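Long-range contacts in PP1b (Porcine reproductive and respiratory syndrome virus, PDB 6JDS), which is a truncated form of a viral helicase that probably uses ATP hydrolysis to unwind nucleic acid during RNA replication: residues P15-C20 against T123-T128; E66-V71 against N231-L236; R188-A193 against W208-A213. One frame throughout, in Å; residues are numbered along the deposited sequence.

How the contacts relate
Contacts 1 and 2 join the chain's N-terminal part to later parts. Contact 1 brings residues 15-20 of the zinc-binding domain, including the ligand Cys20, against residues 125-128, just after strand 118-124; contact 2 packs helix 63-68 on helix 232-239. Their segments alternate, their centres lie about 16 Å apart, and Thr128 packs on Leu233, Leu68 and Val71. Contact 3, between the halves of contact 2 in sequence, edges the parallel sheet; its centre is about 21 Å from that of contact 2, which it touches through Leu212 and Asp234, and about 25 Å from contact 1. The contacts thus reach from the zinc-binding domain to a parallel-sheet domain with a probable P-loop, consistent with a RecA-like helicase domain.

Contact 1 (P15-C20 against T123-T128); sequences PYATAC and TALLPT. With ZN (zinc ion), chain B.
The carbonyl of Ala19 receives the backbone N-H of Leu126, with Ala19 O and Leu126 N 3.0 Å apart and an N-H...O angle of 169°. A water that donates to Ala19 O at 2.8 Å also donates to Ala124 O, and the CA-H of Leu125 makes a further contact with the same Ala19 oxygen, so this oxygen accepts two hydrogen bonds and one CA-H contact.

Side-chain packing comes mainly from Leu125. With CG anti to its carbonyl carbon (chi1 -59°), the side chain brings its two methyls to the backbone and side chain of residues 17-18: CD2 is in van der Waals contact with the Thr18 carbonyl, 3.5 Å from Thr18 O, and CD1 makes the apolar contact, meeting Ala17 CB at 4.1 Å. Arg94 and Leu101 of the antiparallel sheet adjoin the same Ala17-Leu125 pair.

This is the junction between the zinc-binding domain characteristic of arterivirus helicases and the chain leaving strand 118-124. Metal coordination reaches it through Cys20, whose SG binds a zinc ion at 2.3 Å together with His32, His34 and Cys35. On the other side of the contact, Thr128 CB approaches Cys20 CB at 3.8 Å. Nearby, Thr18 OG1 is hydrogen-bonded to Leu22 N.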
ATOM      1  N   PRO A  15      10.471 -13.823   6.546  1.00 26.26           N
ATOM      2  CA  PRO A  15       9.780 -15.069   6.196  1.00 26.11           C
ATOM      3  C   PRO A  15       8.276 -15.049   6.485  1.00 25.70           C
ATOM      4  O   PRO A  15       7.548 -15.886   5.953  1.00 26.17           O
ATOM      5  CB  PRO A  15      10.463 -16.130   7.081  1.00 26.09           C
ATOM      6  CG  PRO A  15      11.580 -15.444   7.791  1.00 26.28           C
ATOM      7  CD  PRO A  15      11.297 -13.976   7.754  1.00 26.29           C
ATOM      8  N   TYR A  16       7.826 -14.113   7.319  1.00 25.09           N
ATOM      9  CA  TYR A  16       6.443 -14.083   7.803  1.00 24.86           C
ATOM     10  C   TYR A  16       5.740 -12.803   7.379  1.00 24.37           C
ATOM     11  O   TYR A  16       6.371 -11.869   6.885  1.00 24.31           O
ATOM     12  CB  TYR A  16       6.423 -14.229   9.331  1.00 24.79           C
ATOM     13  CG  TYR A  16       7.332 -15.339   9.795  1.00 24.98           C
ATOM     14  CD1 TYR A  16       6.913 -16.667   9.765  1.00 24.95           C
ATOM     15  CD2 TYR A  16       8.633 -15.071  10.208  1.00 25.01           C
ATOM     16  CE1 TYR A  16       7.754 -17.692  10.160  1.00 25.05           C
ATOM     17  CE2 TYR A  16       9.482 -16.089  10.604  1.00 25.12           C
ATOM     18  CZ  TYR A  16       9.037 -17.396  10.577  1.00 25.02           C
ATOM     19  OH  TYR A  16       9.881 -18.405  10.967  1.00 24.81           O
ATOM     20  N   ALA A  17       4.426 -12.779   7.568  1.00 24.03           N
ATOM     21  CA  ALA A  17       3.610 -11.628   7.203  1.00 23.84           C
ATOM     22  C   ALA A  17       2.449 -11.454   8.171  1.00 23.58           C
ATOM     23  O   ALA A  17       1.993 -12.411   8.800  1.00 23.26           O
ATOM     24  CB  ALA A  17       3.090 -11.782   5.784  1.00 23.94           C
ATOM     25  N   THR A  18       1.978 -10.217   8.285  1.00 23.37           N
ATOM     26  CA  THR A  18       0.828  -9.908   9.119  1.00 23.09           C
ATOM     27  C   THR A  18      -0.425 -10.269   8.343  1.00 23.07           C
ATOM     28  O   THR A  18      -0.384 -10.414   7.119  1.00 23.01           O
ATOM     29  CB  THR A  18       0.769  -8.414   9.487  1.00 23.04           C
ATOM     30  OG1 THR A  18       0.633  -7.628   8.296  1.00 22.98           O
ATOM     31  CG2 THR A  18       2.023  -7.990  10.242  1.00 23.07           C
ATOM     32  N   ALA A  19      -1.538 -10.402   9.056  1.00 22.82           N
ATOM     33  CA  ALA A  19      -2.825 -10.647   8.420  1.00 22.85           C
ATOM     34  C   ALA A  19      -3.221  -9.484   7.504  1.00 22.74           C
ATOM     35  O   ALA A  19      -3.965  -9.678   6.543  1.00 22.58           O
ATOM     36  CB  ALA A  19      -3.897 -10.883   9.471  1.00 22.95           C
ATOM     37  N   CYS A  20      -2.712  -8.289   7.804  1.00 22.96           N
ATOM     38  CA  CYS A  20      -3.019  -7.076   7.042  1.00 22.91           C
ATOM     39  C   CYS A  20      -2.027  -6.760   5.906  1.00 22.71           C
ATOM     40  O   CYS A  20      -2.112  -5.695   5.296  1.00 22.73           O
ATOM     41  CB  CYS A  20      -3.117  -5.882   7.997  1.00 23.04           C
ATOM     42  SG  CYS A  20      -1.541  -5.345   8.701  1.00 23.55           S
ATOM     43  N   THR A 123      -6.599 -18.133   4.118  1.00 30.73           N
ATOM     44  CA  THR A 123      -7.016 -16.834   4.628  1.00 30.54           C
ATOM     45  C   THR A 123      -6.284 -15.764   3.824  1.00 30.17           C
ATOM     46  O   THR A 123      -5.059 -15.647   3.904  1.00 30.60           O
ATOM     47  CB  THR A 123      -6.677 -16.679   6.122  1.00 31.09           C
ATOM     48  OG1 THR A 123      -7.107 -17.843   6.839  1.00 31.31           O
ATOM     49  CG2 THR A 123      -7.359 -15.450   6.704  1.00 31.60           C
ATOM     50  N   ALA A 124      -7.032 -15.004   3.032  1.00 29.53           N
ATOM     51  CA  ALA A 124      -6.447 -13.953   2.213  1.00 29.04           C
ATOM     52  C   ALA A 124      -5.890 -12.859   3.104  1.00 28.84           C
ATOM     53  O   ALA A 124      -6.552 -12.428   4.048  1.00 29.00           O
ATOM     54  CB  ALA A 124      -7.488 -13.375   1.268  1.00 29.11           C
ATOM     55  N   LEU A 125      -4.667 -12.422   2.816  1.00 28.28           N
ATOM     56  CA  LEU A 125      -4.102 -11.266   3.496  1.00 27.83           C
ATOM     57  C   LEU A 125      -4.807 -10.024   2.973  1.00 27.66           C
ATOM     58  O   LEU A 125      -5.181  -9.967   1.801  1.00 27.71           O
ATOM     59  CB  LEU A 125      -2.597 -11.159   3.246  1.00 27.71           C
ATOM     60  CG  LEU A 125      -1.722 -12.337   3.680  1.00 27.76           C
ATOM     61  CD1 LEU A 125      -0.254 -11.980   3.504  1.00 27.86           C
ATOM     62  CD2 LEU A 125      -1.998 -12.744   5.119  1.00 27.68           C
ATOM     63  N   LEU A 126      -5.002  -9.038   3.840  1.00 27.56           N
ATOM     64  CA  LEU A 126      -5.615  -7.781   3.428  1.00 27.67           C
ATOM     65  C   LEU A 126      -4.558  -6.908   2.753  1.00 27.83           C
ATOM     66  O   LEU A 126      -3.362  -7.107   2.975  1.00 27.73           O
ATOM     67  CB  LEU A 126      -6.233  -7.059   4.627  1.00 27.53           C
ATOM     68  CG  LEU A 126      -7.269  -7.852   5.433  1.00 27.54           C
ATOM     69  CD1 LEU A 126      -7.799  -7.011   6.583  1.00 27.60           C
ATOM     70  CD2 LEU A 126      -8.414  -8.330   4.554  1.00 27.47           C
ATOM     71  N   PRO A 127      -4.992  -5.946   1.917  1.00 28.01           N
ATOM     72  CA  PRO A 127      -4.057  -5.028   1.263  1.00 28.13           C
ATOM     73  C   PRO A 127      -3.651  -3.821   2.127  1.00 28.07           C
ATOM     74  O   PRO A 127      -2.906  -2.957   1.658  1.00 27.95           O
ATOM     75  CB  PRO A 127      -4.841  -4.566   0.032  1.00 28.18           C
ATOM     76  CG  PRO A 127      -6.265  -4.597   0.473  1.00 28.22           C
ATOM     77  CD  PRO A 127      -6.382  -5.717   1.473  1.00 28.26           C
ATOM     78  N   THR A 128      -4.123  -3.781   3.374  1.00 27.90           N
ATOM     79  CA  THR A 128      -3.895  -2.658   4.284  1.00 27.69           C
ATOM     80  C   THR A 128      -2.453  -2.154   4.299  1.00 27.85           C
ATOM     81  O   THR A 128      -2.222  -0.964   4.123  1.00 28.14           O
ATOM     82  CB  THR A 128      -4.296  -3.037   5.721  1.00 27.64           C
ATOM     83  OG1 THR A 128      -5.576  -3.680   5.706  1.00 27.82           O
ATOM     84  CG2 THR A 128      -4.360  -1.809   6.623  1.00 27.77           C
TER
HETATM   85 ZN    ZN B 301      -1.958  -5.703  10.899  1.00 24.36          ZN
HETATM   86  O   HOH W   1      -6.085 -11.465   6.722  1.00 22.56           O

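Contact 2 (E66-V71 against N231-L236); sequences EVLEQV and NHLDVL
Val67 is the bump of this contact: its CB points at helix 232-239, and its two methyls divide the work. CG1, anti to the backbone N (chi1 170°), enters the hollow between His232 and Leu233, lying 3.6 Å from Leu233 CD2 and 3.8 Å from His232 CB. CG2 sits at the edge of the His232 ring, near its plane, and makes a looser approach to Leu236 CD1 at 4.4 Å. The valine and Leu233 slide past one another in opposite directions, so that they overlap along their flanks.

Leu233 is in turn the bump from helix 232-239. Its branched end spreads over three residues of 66-71, with CD2 shared between Val67 and Leu68, whose CD2 is 4.2 Å away, and CD1 meeting Val71 CG2 tip to tip at 4.2 Å. A type I turn from Leu68 to Val71 brings Val71 round to this side, where it borders the pocket that takes the leucine. No hydrogen bond links the two segments; the fit is apolar and largely buried.

At the start of helix 232-239, Asn231 is the N-cap, its OD1 accepting from Asp234 N on a lone pair at 3.1 Å. His232 NE2 is hydrogen-bonded to Ser260 O, which anchors the ring that Val67 touches.

Leu68 also packs on the zinc ligand His32, and Leu233 on Thr128. Helix 63-68, which follows the zinc-binding region, therefore lies between that region and helix 232-239 of the parallel-sheet domain; Val235 and Leu236 pack in turn on Val264 of helix 264-267.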
ATOM      1  N   GLU A  66       1.094   3.510  15.054  1.00 30.38           N
ATOM      2  CA  GLU A  66       0.158   4.588  15.410  1.00 31.57           C
ATOM      3  C   GLU A  66      -0.938   4.757  14.362  1.00 31.15           C
ATOM      4  O   GLU A  66      -2.108   4.909  14.709  1.00 31.23           O
ATOM      5  CB  GLU A  66       0.882   5.924  15.595  1.00 32.76           C
ATOM      6  CG  GLU A  66       1.396   6.166  17.000  1.00 34.20           C
ATOM      7  CD  GLU A  66       1.964   7.561  17.166  1.00 35.45           C
ATOM      8  OE1 GLU A  66       1.761   8.176  18.236  1.00 36.03           O
ATOM      9  OE2 GLU A  66       2.622   8.049  16.221  1.00 36.83           O
ATOM     10  N   VAL A  67      -0.556   4.731  13.088  1.00 30.91           N
ATOM     11  CA  VAL A  67      -1.526   4.833  11.994  1.00 30.72           C
ATOM     12  C   VAL A  67      -2.535   3.686  12.069  1.00 30.92           C
ATOM     13  O   VAL A  67      -3.731   3.895  11.862  1.00 30.54           O
ATOM     14  CB  VAL A  67      -0.836   4.838  10.606  1.00 30.56           C
ATOM     15  CG1 VAL A  67      -1.858   4.705   9.481  1.00 30.61           C
ATOM     16  CG2 VAL A  67      -0.017   6.107  10.415  1.00 30.33           C
ATOM     17  N   LEU A  68      -2.048   2.486  12.384  1.00 31.45           N
ATOM     18  CA  LEU A  68      -2.895   1.291  12.423  1.00 32.11           C
ATOM     19  C   LEU A  68      -3.858   1.243  13.611  1.00 33.07           C
ATOM     20  O   LEU A  68      -4.809   0.461  13.597  1.00 32.81           O
ATOM     21  CB  LEU A  68      -2.036   0.021  12.379  1.00 31.87           C
ATOM     22  CG  LEU A  68      -1.401  -0.271  11.015  1.00 31.52           C
ATOM     23  CD1 LEU A  68      -0.344  -1.360  11.128  1.00 31.59           C
ATOM     24  CD2 LEU A  68      -2.459  -0.656   9.992  1.00 31.38           C
ATOM     25  N   GLU A  69      -3.626   2.070  14.629  1.00 34.61           N
ATOM     26  CA  GLU A  69      -4.575   2.196  15.741  1.00 35.84           C
ATOM     27  C   GLU A  69      -5.925   2.745  15.285  1.00 36.20           C
ATOM     28  O   GLU A  69      -6.945   2.458  15.905  1.00 36.62           O
ATOM     29  CB  GLU A  69      -4.004   3.086  16.849  1.00 36.70           C
ATOM     30  CG  GLU A  69      -2.910   2.417  17.667  1.00 37.43           C
ATOM     31  CD  GLU A  69      -2.146   3.385  18.552  1.00 38.33           C
ATOM     32  OE1 GLU A  69      -2.438   4.598  18.523  1.00 39.26           O
ATOM     33  OE2 GLU A  69      -1.242   2.927  19.281  1.00 39.20           O
ATOM     34  N   GLN A  70      -5.922   3.529  14.205  1.00 37.11           N
ATOM     35  CA  GLN A  70      -7.149   4.084  13.625  1.00 37.91           C
ATOM     36  C   GLN A  70      -7.741   3.211  12.508  1.00 37.97           C
ATOM     37  O   GLN A  70      -8.724   3.604  11.879  1.00 38.48           O
ATOM     38  CB  GLN A  70      -6.877   5.492  13.075  1.00 38.64           C
ATOM     39  CG  GLN A  70      -6.324   6.476  14.098  1.00 39.07           C
ATOM     40  N   VAL A  71      -7.155   2.039  12.268  1.00 38.00           N
ATOM     41  CA  VAL A  71      -7.600   1.135  11.201  1.00 38.08           C
ATOM     42  C   VAL A  71      -7.862  -0.258  11.784  1.00 38.13           C
ATOM     43  O   VAL A  71      -6.972  -1.110  11.776  1.00 37.82           O
ATOM     44  CB  VAL A  71      -6.550   1.046  10.066  1.00 38.03           C
ATOM     45  CG1 VAL A  71      -7.066   0.180   8.918  1.00 37.76           C
ATOM     46  CG2 VAL A  71      -6.185   2.439   9.570  1.00 37.62           C
ATOM     47  N   ASN A 231      -5.255   9.338   2.352  1.00 32.48           N
ATOM     48  CA  ASN A 231      -5.155   8.170   3.229  1.00 31.53           C
ATOM     49  C   ASN A 231      -3.720   7.922   3.690  1.00 30.64           C
ATOM     50  O   ASN A 231      -2.806   7.826   2.869  1.00 30.33           O
ATOM     51  CB  ASN A 231      -5.682   6.928   2.500  1.00 31.68           C
ATOM     52  CG  ASN A 231      -5.667   5.684   3.372  1.00 31.81           C
ATOM     53  OD1 ASN A 231      -4.622   5.061   3.568  1.00 31.74           O
ATOM     54  ND2 ASN A 231      -6.832   5.310   3.889  1.00 31.83           N
ATOM     55  N   HIS A 232      -3.542   7.797   5.002  1.00 29.91           N
ATOM     56  CA  HIS A 232      -2.217   7.703   5.614  1.00 29.67           C
ATOM     57  C   HIS A 232      -1.426   6.495   5.115  1.00 29.09           C
ATOM     58  O   HIS A 232      -0.244   6.618   4.794  1.00 28.65           O
ATOM     59  CB  HIS A 232      -2.338   7.644   7.142  1.00 30.40           C
ATOM     60  CG  HIS A 232      -2.800   8.926   7.766  1.00 31.27           C
ATOM     61  ND1 HIS A 232      -2.551   9.242   9.085  1.00 31.69           N
ATOM     62  CD2 HIS A 232      -3.483   9.976   7.251  1.00 31.56           C
ATOM     63  CE1 HIS A 232      -3.071  10.425   9.358  1.00 31.95           C
ATOM     64  NE2 HIS A 232      -3.637  10.895   8.260  1.00 31.73           N
ATOM     65  N   LEU A 233      -2.075   5.335   5.047  1.00 28.54           N
ATOM     66  CA  LEU A 233      -1.401   4.110   4.605  1.00 28.26           C
ATOM     67  C   LEU A 233      -0.986   4.183   3.138  1.00 28.01           C
ATOM     68  O   LEU A 233       0.100   3.733   2.775  1.00 27.37           O
ATOM     69  CB  LEU A 233      -2.282   2.880   4.843  1.00 28.06           C
ATOM     70  CG  LEU A 233      -2.585   2.555   6.310  1.00 28.20           C
ATOM     71  CD1 LEU A 233      -3.633   1.459   6.394  1.00 28.20           C
ATOM     72  CD2 LEU A 233      -1.326   2.154   7.065  1.00 28.19           C
ATOM     73  N   ASP A 234      -1.851   4.754   2.303  1.00 28.29           N
ATOM     74  CA  ASP A 234      -1.540   4.945   0.887  1.00 28.32           C
ATOM     75  C   ASP A 234      -0.353   5.884   0.690  1.00 27.91           C
ATOM     76  O   ASP A 234       0.464   5.664  -0.205  1.00 28.10           O
ATOM     77  CB  ASP A 234      -2.747   5.490   0.126  1.00 29.17           C
ATOM     78  CG  ASP A 234      -3.874   4.477  -0.011  1.00 30.00           C
ATOM     79  OD1 ASP A 234      -3.607   3.260   0.009  1.00 30.54           O
ATOM     80  OD2 ASP A 234      -5.038   4.906  -0.161  1.00 30.61           O
ATOM     81  N   VAL A 235      -0.261   6.924   1.517  1.00 27.32           N
ATOM     82  CA  VAL A 235       0.870   7.855   1.458  1.00 26.98           C
ATOM     83  C   VAL A 235       2.175   7.120   1.767  1.00 26.85           C
ATOM     84  O   VAL A 235       3.162   7.263   1.041  1.00 26.46           O
ATOM     85  CB  VAL A 235       0.692   9.049   2.427  1.00 27.10           C
ATOM     86  CG1 VAL A 235       1.978   9.863   2.539  1.00 27.00           C
ATOM     87  CG2 VAL A 235      -0.460   9.941   1.977  1.00 26.88           C
ATOM     88  N   LEU A 236       2.164   6.324   2.835  1.00 26.97           N
ATOM     89  CA  LEU A 236       3.333   5.531   3.233  1.00 27.05           C
ATOM     90  C   LEU A 236       3.712   4.516   2.158  1.00 27.28           C
ATOM     91  O   LEU A 236       4.891   4.293   1.881  1.00 26.93           O
ATOM     92  CB  LEU A 236       3.061   4.806   4.552  1.00 27.13           C
ATOM     93  CG  LEU A 236       2.848   5.680   5.792  1.00 27.12           C
ATOM     94  CD1 LEU A 236       2.399   4.824   6.966  1.00 27.18           C
ATOM     95  CD2 LEU A 236       4.109   6.450   6.149  1.00 27.16           C
TER

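Contact 3 (R188-A193 against W208-A213); sequences RFNVPA and WVRILA
The indole of Trp208 lies between two arginines, the CB of Arg188 over one face and the guanidinium of Arg210 over the opposite one. From the 188-193 segment, Arg188 CB stands 3.8 Å from the centroid of the five-membered ring of Trp208 and only 13° off its normal, a CH-pi contact. The two side chains cross at about a right angle. The arginine chain bends at its third torsion, which carries the guanidinium beyond the NE1 edge, where Trp208 NE1 lies over one of its faces, 3.5 Å from Arg188 NH1; guanidinium and ring planes are inclined by 41°, so the two groups are tilted rather than stacked flat. Against the other face, Arg210 holds its guanidinium with NH2 3.3 Å above the indole plane.

Asn190 approaches the six-membered end of the indole, its OD1 3.9 Å from Trp208 CZ3, with the amide turned 70° from the ring. Phe189 directs its ring away, toward Ile181 of helix 174-184, but its CB still packs 4.2 Å from Val209 CB.

The backbones of Arg188 and Trp208 form a single beta bridge. Val209 N donates to Arg188 O at 2.8 Å, and a water accepts from Asn190 N while donating to Val209 O, continuing the link beyond the bridge. The 188-193 loop thus borders strand 208-211, the outermost strand of the parallel sheet, beside strand 168-171.

Arg188 NE is hydrogen-bonded to Gly206 O, which turns its charge to that carbonyl. Any cation-pi-like attraction to the indole would therefore probably come mainly from Arg210, while Arg188 offers the ring its aliphatic start.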
ATOM      1  N   ARG A 188      -2.676  11.368 -19.380  1.00 41.75           N
ATOM      2  CA  ARG A 188      -3.025   9.950 -19.420  1.00 41.49           C
ATOM      3  C   ARG A 188      -3.616   9.501 -18.085  1.00 41.35           C
ATOM      4  O   ARG A 188      -3.210   9.981 -17.028  1.00 41.41           O
ATOM      5  CB  ARG A 188      -1.782   9.114 -19.741  1.00 41.63           C
ATOM      6  CG  ARG A 188      -1.248   9.313 -21.151  1.00 41.54           C
ATOM      7  CD  ARG A 188       0.040   8.536 -21.373  1.00 41.59           C
ATOM      8  NE  ARG A 188       1.209   9.248 -20.862  1.00 41.74           N
ATOM      9  CZ  ARG A 188       2.452   8.767 -20.866  1.00 41.67           C
ATOM     10  NH1 ARG A 188       2.712   7.556 -21.347  1.00 41.43           N
ATOM     11  NH2 ARG A 188       3.446   9.505 -20.379  1.00 42.05           N
ATOM     12  N   PHE A 189      -4.578   8.582 -18.146  1.00 41.31           N
ATOM     13  CA  PHE A 189      -5.199   8.014 -16.947  1.00 41.42           C
ATOM     14  C   PHE A 189      -6.107   6.836 -17.297  1.00 42.01           C
ATOM     15  O   PHE A 189      -6.489   6.655 -18.452  1.00 42.28           O
ATOM     16  CB  PHE A 189      -6.010   9.073 -16.186  1.00 41.14           C
ATOM     17  CG  PHE A 189      -7.034   9.780 -17.029  1.00 41.50           C
ATOM     18  CD1 PHE A 189      -8.326   9.280 -17.145  1.00 41.57           C
ATOM     19  CD2 PHE A 189      -6.710  10.952 -17.702  1.00 41.62           C
ATOM     20  CE1 PHE A 189      -9.272   9.931 -17.921  1.00 41.86           C
ATOM     21  CE2 PHE A 189      -7.651  11.608 -18.479  1.00 41.79           C
ATOM     22  CZ  PHE A 189      -8.933  11.096 -18.589  1.00 42.13           C
ATOM     23  N   ASN A 190      -6.433   6.035 -16.287  1.00 42.76           N
ATOM     24  CA  ASN A 190      -7.467   5.014 -16.397  1.00 43.67           C
ATOM     25  C   ASN A 190      -8.668   5.445 -15.566  1.00 44.90           C
ATOM     26  O   ASN A 190      -8.518   5.826 -14.402  1.00 45.28           O
ATOM     27  CB  ASN A 190      -6.954   3.659 -15.898  1.00 43.74           C
ATOM     28  CG  ASN A 190      -5.825   3.105 -16.750  1.00 43.87           C
ATOM     29  OD1 ASN A 190      -4.881   2.512 -16.230  1.00 44.14           O
ATOM     30  ND2 ASN A 190      -5.918   3.292 -18.061  1.00 43.90           N
ATOM     31  N   VAL A 191      -9.854   5.396 -16.165  1.00 45.90           N
ATOM     32  CA  VAL A 191     -11.071   5.821 -15.481  1.00 47.44           C
ATOM     33  C   VAL A 191     -11.411   4.786 -14.405  1.00 48.83           C
ATOM     34  O   VAL A 191     -11.507   3.596 -14.711  1.00 48.70           O
ATOM     35  CB  VAL A 191     -12.258   5.982 -16.459  1.00 47.59           C
ATOM     36  CG1 VAL A 191     -13.533   6.351 -15.706  1.00 47.59           C
ATOM     37  CG2 VAL A 191     -11.939   7.030 -17.519  1.00 47.30           C
ATOM     38  N   PRO A 192     -11.575   5.231 -13.142  1.00 50.41           N
ATOM     39  CA  PRO A 192     -11.898   4.303 -12.052  1.00 51.68           C
ATOM     40  C   PRO A 192     -13.141   3.460 -12.330  1.00 53.56           C
ATOM     41  O   PRO A 192     -14.148   3.980 -12.816  1.00 53.16           O
ATOM     42  CB  PRO A 192     -12.148   5.231 -10.860  1.00 51.12           C
ATOM     43  CG  PRO A 192     -11.352   6.448 -11.158  1.00 51.05           C
ATOM     44  CD  PRO A 192     -11.385   6.608 -12.649  1.00 50.74           C
ATOM     45  N   ALA A 193     -13.056   2.167 -12.026  1.00 55.54           N
ATOM     46  CA  ALA A 193     -14.178   1.256 -12.216  1.00 57.05           C
ATOM     47  C   ALA A 193     -15.262   1.542 -11.182  1.00 57.73           C
ATOM     48  O   ALA A 193     -14.970   1.701  -9.995  1.00 57.86           O
ATOM     49  CB  ALA A 193     -13.711  -0.188 -12.110  1.00 57.27           C
ATOM     50  N   TRP A 208       0.858  11.038 -16.316  1.00 39.96           N
ATOM     51  CA  TRP A 208      -0.125  10.094 -15.794  1.00 39.33           C
ATOM     52  C   TRP A 208      -0.822  10.669 -14.563  1.00 38.74           C
ATOM     53  O   TRP A 208      -0.180  11.265 -13.700  1.00 38.19           O
ATOM     54  CB  TRP A 208       0.526   8.749 -15.454  1.00 39.20           C
ATOM     55  CG  TRP A 208       0.487   7.760 -16.579  1.00 38.95           C
ATOM     56  CD1 TRP A 208       1.465   7.530 -17.505  1.00 38.74           C
ATOM     57  CD2 TRP A 208      -0.584   6.864 -16.895  1.00 38.63           C
ATOM     58  NE1 TRP A 208       1.067   6.545 -18.379  1.00 38.72           N
ATOM     59  CE2 TRP A 208      -0.186   6.118 -18.027  1.00 38.67           C
ATOM     60  CE3 TRP A 208      -1.842   6.617 -16.330  1.00 38.66           C
ATOM     61  CZ2 TRP A 208      -1.003   5.143 -18.608  1.00 38.59           C
ATOM     62  CZ3 TRP A 208      -2.655   5.643 -16.908  1.00 38.76           C
ATOM     63  CH2 TRP A 208      -2.231   4.920 -18.036  1.00 38.61           C
ATOM     64  N   VAL A 209      -2.140  10.497 -14.503  1.00 38.49           N
ATOM     65  CA  VAL A 209      -2.930  10.852 -13.329  1.00 38.59           C
ATOM     66  C   VAL A 209      -3.552   9.569 -12.792  1.00 38.88           C
ATOM     67  O   VAL A 209      -4.372   8.949 -13.469  1.00 39.36           O
ATOM     68  CB  VAL A 209      -4.040  11.864 -13.673  1.00 38.63           C
ATOM     69  CG1 VAL A 209      -4.885  12.177 -12.443  1.00 38.52           C
ATOM     70  CG2 VAL A 209      -3.435  13.137 -14.249  1.00 38.80           C
ATOM     71  N   ARG A 210      -3.156   9.172 -11.584  1.00 38.77           N
ATOM     72  CA  ARG A 210      -3.581   7.897 -11.009  1.00 38.44           C
ATOM     73  C   ARG A 210      -4.272   8.089  -9.664  1.00 37.18           C
ATOM     74  O   ARG A 210      -3.895   8.963  -8.886  1.00 36.53           O
ATOM     75  CB  ARG A 210      -2.377   6.973 -10.833  1.00 39.36           C
ATOM     76  CG  ARG A 210      -1.621   6.683 -12.117  1.00 40.35           C
ATOM     77  CD  ARG A 210      -0.522   5.659 -11.885  1.00 41.67           C
ATOM     78  NE  ARG A 210       0.154   5.281 -13.127  1.00 42.73           N
ATOM     79  CZ  ARG A 210      -0.337   4.446 -14.043  1.00 42.91           C
ATOM     80  NH1 ARG A 210      -1.533   3.878 -13.888  1.00 42.41           N
ATOM     81  NH2 ARG A 210       0.375   4.178 -15.133  1.00 43.55           N
ATOM     82  N   ILE A 211      -5.284   7.267  -9.400  1.00 36.20           N
ATOM     83  CA  ILE A 211      -5.963   7.274  -8.107  1.00 35.32           C
ATOM     84  C   ILE A 211      -5.014   6.701  -7.047  1.00 34.21           C
ATOM     85  O   ILE A 211      -4.336   5.698  -7.280  1.00 33.35           O
ATOM     86  CB  ILE A 211      -7.308   6.501  -8.160  1.00 35.43           C
ATOM     87  CG1 ILE A 211      -8.200   6.878  -6.972  1.00 35.77           C
ATOM     88  CG2 ILE A 211      -7.094   4.992  -8.216  1.00 35.80           C
ATOM     89  CD1 ILE A 211      -8.851   8.240  -7.106  1.00 36.04           C
ATOM     90  N   LEU A 212      -4.960   7.357  -5.893  1.00 33.35           N
ATOM     91  CA  LEU A 212      -3.980   7.033  -4.854  1.00 32.84           C
ATOM     92  C   LEU A 212      -4.078   5.583  -4.360  1.00 32.56           C
ATOM     93  O   LEU A 212      -3.059   4.921  -4.160  1.00 31.94           O
ATOM     94  CB  LEU A 212      -4.127   8.006  -3.677  1.00 32.86           C
ATOM     95  CG  LEU A 212      -3.228   7.773  -2.461  1.00 32.59           C
ATOM     96  CD1 LEU A 212      -1.757   7.780  -2.846  1.00 32.35           C
ATOM     97  CD2 LEU A 212      -3.503   8.807  -1.382  1.00 32.58           C
ATOM     98  N   ALA A 213      -5.305   5.097  -4.181  1.00 32.44           N
ATOM     99  CA  ALA A 213      -5.543   3.738  -3.684  1.00 32.49           C
ATOM    100  C   ALA A 213      -5.030   2.642  -4.624  1.00 32.58           C
ATOM    101  O   ALA A 213      -4.876   1.494  -4.205  1.00 32.78           O
ATOM    102  CB  ALA A 213      -7.026   3.531  -3.403  1.00 32.50           C
TER
HETATM  103  O   HOH W   2      -5.006   6.345 -13.990  1.00 27.99           O